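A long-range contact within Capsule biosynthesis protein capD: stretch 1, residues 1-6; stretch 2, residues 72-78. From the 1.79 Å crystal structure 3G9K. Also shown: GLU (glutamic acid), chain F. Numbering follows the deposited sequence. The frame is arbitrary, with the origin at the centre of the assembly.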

ATOM      1  N   THR B   1       4.386  -4.702   1.640  1.00 16.78           N
ATOM      2  CA  THR B   1       3.460  -3.639   1.133  1.00 17.22           C
ATOM      3  C   THR B   1       3.372  -2.549   2.192  1.00 17.35           C
ATOM      4  O   THR B   1       3.430  -2.834   3.388  1.00 17.51           O
ATOM      5  CB  THR B   1       2.098  -4.234   0.807  1.00 17.23           C
ATOM      6  OG1 THR B   1       2.315  -5.386  -0.019  1.00 18.17           O
ATOM      7  CG2 THR B   1       1.142  -3.217   0.085  1.00 17.03           C
ATOM      8  N   THR B   2       3.297  -1.317   1.736  1.00 16.86           N
ATOM      9  CA  THR B   2       3.152  -0.151   2.623  1.00 16.30           C
ATOM     10  C   THR B   2       2.170   0.772   1.946  1.00 16.71           C
ATOM     11  O   THR B   2       2.202   0.879   0.728  1.00 16.55           O
ATOM     12  CB  THR B   2       4.508   0.534   2.864  1.00 17.58           C
ATOM     13  OG1 THR B   2       4.425   1.402   4.024  1.00 17.24           O
ATOM     14  CG2 THR B   2       4.946   1.317   1.627  1.00 12.28           C
ATOM     15  N   HIS B   3       1.290   1.406   2.736  1.00 15.65           N
ATOM     16  CA  HIS B   3       0.378   2.382   2.225  1.00 14.92           C
ATOM     17  C   HIS B   3       0.583   3.736   2.941  1.00 15.41           C
ATOM     18  O   HIS B   3       0.646   3.756   4.171  1.00 14.56           O
ATOM     19  CB  HIS B   3      -1.040   1.984   2.404  1.00 15.47           C
ATOM     20  CG  HIS B   3      -1.939   2.857   1.626  1.00 16.02           C
ATOM     21  ND1 HIS B   3      -2.604   3.915   2.190  1.00 16.99           N
ATOM     22  CD2 HIS B   3      -2.186   2.916   0.306  1.00 14.13           C
ATOM     23  CE1 HIS B   3      -3.227   4.587   1.246  1.00 13.63           C
ATOM     24  NE2 HIS B   3      -3.002   3.986   0.097  1.00 18.75           N
ATOM     25  N   PHE B   4       0.694   4.834   2.179  1.00 13.78           N
ATOM     26  CA  PHE B   4       0.681   6.189   2.772  1.00 15.08           C
ATOM     27  C   PHE B   4      -0.351   7.138   2.087  1.00 15.30           C
ATOM     28  O   PHE B   4      -0.861   6.883   0.993  1.00 14.18           O
ATOM     29  CB  PHE B   4       2.118   6.758   2.822  1.00 15.39           C
ATOM     30  CG  PHE B   4       2.685   7.070   1.468  1.00 14.97           C
ATOM     31  CD1 PHE B   4       3.349   6.097   0.756  1.00 14.60           C
ATOM     32  CD2 PHE B   4       2.449   8.318   0.859  1.00 17.10           C
ATOM     33  CE1 PHE B   4       3.869   6.362  -0.492  1.00 15.48           C
ATOM     34  CE2 PHE B   4       2.957   8.609  -0.368  1.00 16.92           C
ATOM     35  CZ  PHE B   4       3.665   7.620  -1.071  1.00 17.81           C
ATOM     36  N   VAL B   5      -0.687   8.215   2.803  1.00 15.30           N
ATOM     37  CA  VAL B   5      -1.606   9.250   2.336  1.00 16.27           C
ATOM     38  C   VAL B   5      -1.027  10.604   2.705  1.00 16.46           C
ATOM     39  O   VAL B   5      -0.506  10.776   3.821  1.00 15.50           O
ATOM     40  CB  VAL B   5      -2.998   9.090   2.973  1.00 15.87           C
ATOM     41  CG1 VAL B   5      -4.022  10.061   2.297  1.00 14.39           C
ATOM     42  CG2 VAL B   5      -3.439   7.602   2.881  1.00 14.82           C
ATOM     43  N   ILE B   6      -1.085  11.517   1.749  1.00 18.19           N
ATOM     44  CA  ILE B   6      -0.618  12.899   1.933  1.00 18.68           C
ATOM     45  C   ILE B   6      -1.688  13.853   1.451  1.00 19.07           C
ATOM     46  O   ILE B   6      -2.297  13.593   0.450  1.00 18.88           O
ATOM     47  CB  ILE B   6       0.624  13.151   1.144  1.00 19.01           C
ATOM     48  CG1 ILE B   6       1.678  12.121   1.537  1.00 19.45           C
ATOM     49  CG2 ILE B   6       1.162  14.608   1.410  1.00 20.32           C
ATOM     50  CD1 ILE B   6       2.925  12.212   0.697  1.00 20.16           C
TER
HETATM   51  N   GLU F   2       0.963 -10.625   0.709  1.00 49.92           N
HETATM   52  CA  GLU F   2       1.094  -9.286   1.268  1.00 49.25           C
HETATM   53  C   GLU F   2       1.115  -8.193   0.179  1.00 49.42           C
HETATM   54  O   GLU F   2       1.926  -8.291  -0.741  1.00 49.83           O
HETATM   55  CB  GLU F   2       2.379  -9.254   2.098  1.00 48.84           C
HETATM   56  CG  GLU F   2       2.946  -7.873   2.367  1.00 46.35           C
HETATM   57  CD  GLU F   2       2.118  -7.047   3.313  1.00 43.00           C
HETATM   58  OE1 GLU F   2       0.915  -7.334   3.489  1.00 38.39           O
HETATM   59  OE2 GLU F   2       2.701  -6.087   3.849  1.00 38.77           O
HETATM   60  OXT GLU F   2       0.360  -7.193   0.174  1.00 49.27           O
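Stretch 2 72-78: IGIGSPG

Stretch 2 runs antiparallel to stretch 1. Residues 72-75 form the end of an extended strand, and Ser76 to Gly78 follow as loop. The N-to-C directions of strands 2-6 and 72-75 differ by 172°, and their axes approach to 6.7 Å. No hydrogen bond joins the two stretches, so they do not pair as neighbours in a sheet; the contact is one of packing.

His3 has the most surface covered by the other stretch. Its CA-to-CB bond points toward stretch 2, and chi1 is t. The ring lies against the backbone of Gly75. Gly75 CA sits over the ring face, 3.2 Å from the His3 ring centroid, in a CH-pi contact. His3 CE1 is 3.1 Å from Gly75 N. Glycine leaves room for this ring: an ideal CB on Gly75 would fall 2.0 Å from His3 NE2.

Pro77 comes next and packs on Thr1. Pro77 CB is 3.5 Å from both Thr1 O and Thr1 CB. Both residues border the bound glutamic acid, which accepts hydrogen bonds from Thr1 N to OE2 (3.1 Å) and from Thr1 OG1 to OXT (2.7 Å). Gly78 N adds a weak one to OE1 of the ligand (3.1 Å).

At the other end, Val5 CG1 lies 3.7 Å from Gly73 CA. Here too a CB on the glycine would clash, 2.5 Å from Val5 CG1. Ile74 and Ser76 direct their CA-to-CB bonds away.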

ATOM      1  N   ILE B  72     -11.374  12.093   2.021  1.00 22.63           N
ATOM      2  CA  ILE B  72     -10.706  10.978   2.674  1.00 21.38           C
ATOM      3  C   ILE B  72      -9.725  10.312   1.713  1.00 20.38           C
ATOM      4  O   ILE B  72     -10.075   9.998   0.595  1.00 20.45           O
ATOM      5  CB  ILE B  72     -11.670   9.875   3.161  1.00 20.52           C
ATOM      6  CG1 ILE B  72     -12.717  10.417   4.116  1.00 21.53           C
ATOM      7  CG2 ILE B  72     -10.911   8.745   3.859  1.00 21.19           C
ATOM      8  CD1 ILE B  72     -13.842   9.385   4.341  1.00 21.28           C
ATOM      9  N   GLY B  73      -8.487  10.112   2.175  1.00 19.40           N
ATOM     10  CA  GLY B  73      -7.491   9.272   1.456  1.00 18.45           C
ATOM     11  C   GLY B  73      -7.210   8.062   2.336  1.00 17.12           C
ATOM     12  O   GLY B  73      -7.024   8.205   3.534  1.00 16.31           O
ATOM     13  N   ILE B  74      -7.199   6.869   1.762  1.00 15.06           N
ATOM     14  CA  ILE B  74      -7.156   5.654   2.567  1.00 15.01           C
ATOM     15  C   ILE B  74      -6.563   4.523   1.735  1.00 14.86           C
ATOM     16  O   ILE B  74      -6.697   4.480   0.493  1.00 16.70           O
ATOM     17  CB  ILE B  74      -8.575   5.282   3.173  1.00 14.18           C
ATOM     18  CG1 ILE B  74      -8.539   4.184   4.213  1.00 15.18           C
ATOM     19  CG2 ILE B  74      -9.610   4.878   2.010  1.00 14.09           C
ATOM     20  CD1 ILE B  74      -9.772   4.099   5.086  1.00 15.23           C
ATOM     21  N   GLY B  75      -5.943   3.580   2.439  1.00 14.49           N
ATOM     22  CA  GLY B  75      -5.456   2.358   1.826  1.00 13.63           C
ATOM     23  C   GLY B  75      -4.853   1.457   2.862  1.00 14.01           C
ATOM     24  O   GLY B  75      -4.754   1.834   4.037  1.00 14.86           O
ATOM     25  N   SER B  76      -4.399   0.285   2.407  1.00 15.24           N
ATOM     26  CA  SER B  76      -3.836  -0.741   3.300  1.00 16.88           C
ATOM     27  C   SER B  76      -2.993  -1.756   2.565  1.00 16.09           C
ATOM     28  O   SER B  76      -3.339  -2.127   1.467  1.00 16.46           O
ATOM     29  CB  SER B  76      -4.954  -1.520   3.991  1.00 15.73           C
ATOM     30  OG  SER B  76      -4.434  -2.330   5.064  1.00 18.20           O
ATOM     31  N   PRO B  77      -1.948  -2.280   3.221  1.00 17.49           N
ATOM     32  CA  PRO B  77      -1.367  -3.526   2.813  1.00 18.48           C
ATOM     33  C   PRO B  77      -2.250  -4.727   3.236  1.00 19.15           C
ATOM     34  O   PRO B  77      -3.349  -4.540   3.782  1.00 20.61           O
ATOM     35  CB  PRO B  77      -0.033  -3.513   3.545  1.00 18.44           C
ATOM     36  CG  PRO B  77      -0.349  -2.796   4.803  1.00 19.97           C
ATOM     37  CD  PRO B  77      -1.260  -1.730   4.398  1.00 17.03           C
ATOM     38  N   GLY B  78      -1.806  -5.944   2.934  1.00 19.57           N
ATOM     39  CA  GLY B  78      -2.579  -7.151   3.278  1.00 20.51           C
ATOM     40  C   GLY B  78      -2.973  -8.079   2.133  1.00 20.95           C
ATOM     41  O   GLY B  78      -3.841  -8.906   2.305  1.00 20.62           O
TER